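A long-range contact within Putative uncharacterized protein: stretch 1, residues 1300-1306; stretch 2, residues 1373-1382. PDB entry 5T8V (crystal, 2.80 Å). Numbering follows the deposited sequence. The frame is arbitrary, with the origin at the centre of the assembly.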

# COMPACT_ATOMS: atom_id res chain seq x y z
N ALA A 1300 -33.47 7.41 29.33
CA ALA A 1300 -33.37 7.39 30.79
C ALA A 1300 -32.75 8.68 31.31
O ALA A 1300 -33.12 9.17 32.38
CB ALA A 1300 -32.56 6.18 31.24
N MET A 1301 -31.80 9.25 30.57
CA MET A 1301 -31.18 10.50 30.99
C MET A 1301 -32.17 11.66 30.90
O MET A 1301 -32.26 12.48 31.82
CB MET A 1301 -29.94 10.79 30.14
CG MET A 1301 -28.82 9.78 30.34
SD MET A 1301 -27.26 10.27 29.57
CE MET A 1301 -27.68 10.21 27.84
N GLU A 1302 -32.92 11.74 29.80
CA GLU A 1302 -33.97 12.75 29.70
C GLU A 1302 -35.02 12.56 30.79
O GLU A 1302 -35.51 13.54 31.37
CB GLU A 1302 -34.62 12.70 28.32
CG GLU A 1302 -33.70 13.09 27.18
CD GLU A 1302 -34.32 12.84 25.82
OE1 GLU A 1302 -35.47 12.35 25.76
OE2 GLU A 1302 -33.65 13.13 24.80
N ARG A 1303 -35.38 11.31 31.08
CA ARG A 1303 -36.38 11.04 32.11
C ARG A 1303 -35.88 11.52 33.48
O ARG A 1303 -36.60 12.21 34.21
CB ARG A 1303 -36.70 9.55 32.14
CG ARG A 1303 -37.82 9.16 33.09
CD ARG A 1303 -38.38 7.77 32.78
NE ARG A 1303 -37.33 6.74 32.76
CZ ARG A 1303 -36.77 6.24 31.66
NH1 ARG A 1303 -37.14 6.65 30.46
NH2 ARG A 1303 -35.83 5.31 31.77
N LEU A 1304 -34.64 11.17 33.83
CA LEU A 1304 -34.08 11.61 35.10
C LEU A 1304 -34.01 13.13 35.18
O LEU A 1304 -34.48 13.74 36.15
CB LEU A 1304 -32.69 11.00 35.30
CG LEU A 1304 -31.83 11.60 36.41
CD1 LEU A 1304 -32.55 11.54 37.76
CD2 LEU A 1304 -30.49 10.90 36.49
N VAL A 1305 -33.41 13.76 34.17
CA VAL A 1305 -33.25 15.21 34.18
C VAL A 1305 -34.61 15.89 34.33
O VAL A 1305 -34.76 16.84 35.10
CB VAL A 1305 -32.51 15.67 32.91
CG1 VAL A 1305 -32.54 17.19 32.77
CG2 VAL A 1305 -31.07 15.17 32.93
N ALA A 1306 -35.61 15.42 33.58
CA ALA A 1306 -36.94 16.02 33.65
C ALA A 1306 -37.65 15.71 34.96
O ALA A 1306 -38.59 16.42 35.32
CB ALA A 1306 -37.79 15.55 32.47
N ILE A 1373 -24.62 18.48 38.17
CA ILE A 1373 -24.95 17.11 37.77
C ILE A 1373 -25.87 17.13 36.55
O ILE A 1373 -25.57 16.51 35.52
CB ILE A 1373 -25.58 16.35 38.95
CG1 ILE A 1373 -24.59 16.27 40.11
CG2 ILE A 1373 -26.01 14.95 38.51
CD1 ILE A 1373 -25.16 15.66 41.38
N LEU A 1374 -26.99 17.85 36.65
CA LEU A 1374 -27.97 17.84 35.56
C LEU A 1374 -27.41 18.47 34.29
O LEU A 1374 -27.61 17.94 33.20
CB LEU A 1374 -29.24 18.57 36.00
CG LEU A 1374 -30.01 17.94 37.16
CD1 LEU A 1374 -29.76 18.72 38.42
CD2 LEU A 1374 -31.49 17.86 36.85
N LEU A 1375 -26.70 19.60 34.42
CA LEU A 1375 -26.12 20.23 33.23
C LEU A 1375 -25.13 19.29 32.55
O LEU A 1375 -25.05 19.26 31.31
CB LEU A 1375 -25.44 21.54 33.61
CG LEU A 1375 -26.38 22.72 33.92
CD1 LEU A 1375 -26.38 23.01 35.40
CD2 LEU A 1375 -25.98 23.95 33.14
N ALA A 1376 -24.36 18.53 33.33
CA ALA A 1376 -23.44 17.57 32.74
C ALA A 1376 -24.20 16.44 32.04
O ALA A 1376 -23.88 16.08 30.90
CB ALA A 1376 -22.52 17.01 33.82
N ILE A 1377 -25.21 15.88 32.71
CA ILE A 1377 -26.03 14.84 32.10
C ILE A 1377 -26.55 15.32 30.75
O ILE A 1377 -26.38 14.64 29.73
CB ILE A 1377 -27.20 14.46 33.03
CG1 ILE A 1377 -26.67 13.81 34.31
CG2 ILE A 1377 -28.16 13.49 32.32
CD1 ILE A 1377 -27.73 13.65 35.39
N TRP A 1378 -27.20 16.48 30.72
CA TRP A 1378 -27.76 16.98 29.48
C TRP A 1378 -26.68 17.28 28.45
O TRP A 1378 -26.91 17.10 27.25
CB TRP A 1378 -28.60 18.23 29.74
CG TRP A 1378 -29.33 18.70 28.52
CD1 TRP A 1378 -28.94 19.67 27.64
CD2 TRP A 1378 -30.58 18.20 28.03
NE1 TRP A 1378 -29.87 19.81 26.65
CE2 TRP A 1378 -30.89 18.92 26.86
CE3 TRP A 1378 -31.47 17.22 28.47
CZ2 TRP A 1378 -32.05 18.69 26.12
CZ3 TRP A 1378 -32.62 16.99 27.74
CH2 TRP A 1378 -32.90 17.72 26.58
N GLU A 1379 -25.51 17.74 28.89
CA GLU A 1379 -24.40 17.96 27.96
C GLU A 1379 -24.05 16.67 27.24
O GLU A 1379 -24.02 16.63 26.00
CB GLU A 1379 -23.19 18.52 28.72
CG GLU A 1379 -22.00 18.84 27.83
CD GLU A 1379 -22.29 19.95 26.83
OE1 GLU A 1379 -23.24 20.72 27.06
OE2 GLU A 1379 -21.57 20.04 25.81
N VAL A 1380 -23.78 15.60 27.99
CA VAL A 1380 -23.49 14.31 27.37
C VAL A 1380 -24.66 13.87 26.51
O VAL A 1380 -24.47 13.25 25.45
CB VAL A 1380 -23.15 13.27 28.45
CG1 VAL A 1380 -22.99 11.88 27.82
CG2 VAL A 1380 -21.88 13.66 29.19
N ARG A 1381 -25.89 14.17 26.94
CA ARG A 1381 -27.07 13.78 26.18
C ARG A 1381 -27.04 14.39 24.79
O ARG A 1381 -27.12 13.68 23.78
CB ARG A 1381 -28.33 14.19 26.94
CG ARG A 1381 -29.63 13.95 26.18
CD ARG A 1381 -30.10 15.21 25.46
NE ARG A 1381 -31.39 15.02 24.80
CZ ARG A 1381 -31.92 15.89 23.95
NH1 ARG A 1381 -31.29 17.02 23.65
NH2 ARG A 1381 -33.10 15.63 23.39
N THR A 1382 -26.93 15.72 24.71
CA THR A 1382 -26.83 16.38 23.41
C THR A 1382 -25.65 15.84 22.62
O THR A 1382 -25.76 15.61 21.40
CB THR A 1382 -26.71 17.89 23.59
OG1 THR A 1382 -25.52 18.19 24.32
CG2 THR A 1382 -27.92 18.44 24.34

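The strongest polar link is a salt bridge between Glu-1302 and Arg-1381. Glu-1302 OE2 accepts two hydrogen bonds, from Arg-1381 NE at 2.9 Å and from Arg-1381 NH2 at 2.9 Å. The carboxylate oxygen lies near the guanidinium plane, at its edge, where the N-H groups point. Both side chains are long enough to meet across the gap between the helices. The CA-to-CB bond of Glu-1302 points sideways, but its end comes nearer to the partner helix.

The helices run roughly antiparallel, at 153°, with axes 9.9 Å apart at closest approach. Apolar side chains fill the space between them. Val-1305 and Ile-1377 point toward the opposing helix and are buried. Val-1305 CG2 packs 3.4 Å from Ile-1377 CG2, a tight contact between branched side chains. The same Ile-1377 CG2 lies 3.9 Å from Met-1301 CB. Ile-1377 CD1 reaches Leu-1304 CD2 at 4.0 Å, so this one isoleucine touches three residues.

Met-1301 is unbranched at CB and extends further along the partner helix. Its CE lies 4.0 Å from Arg-1381 CA. Leu-1374 CD2 approaches Val-1305 CG1 at 4.3 Å. The Trp-1378 ring meets the aliphatic part of Glu-1302 obliquely, with CZ3 4.1 Å from Glu-1302 CG. Together the stretches bury 478 Å².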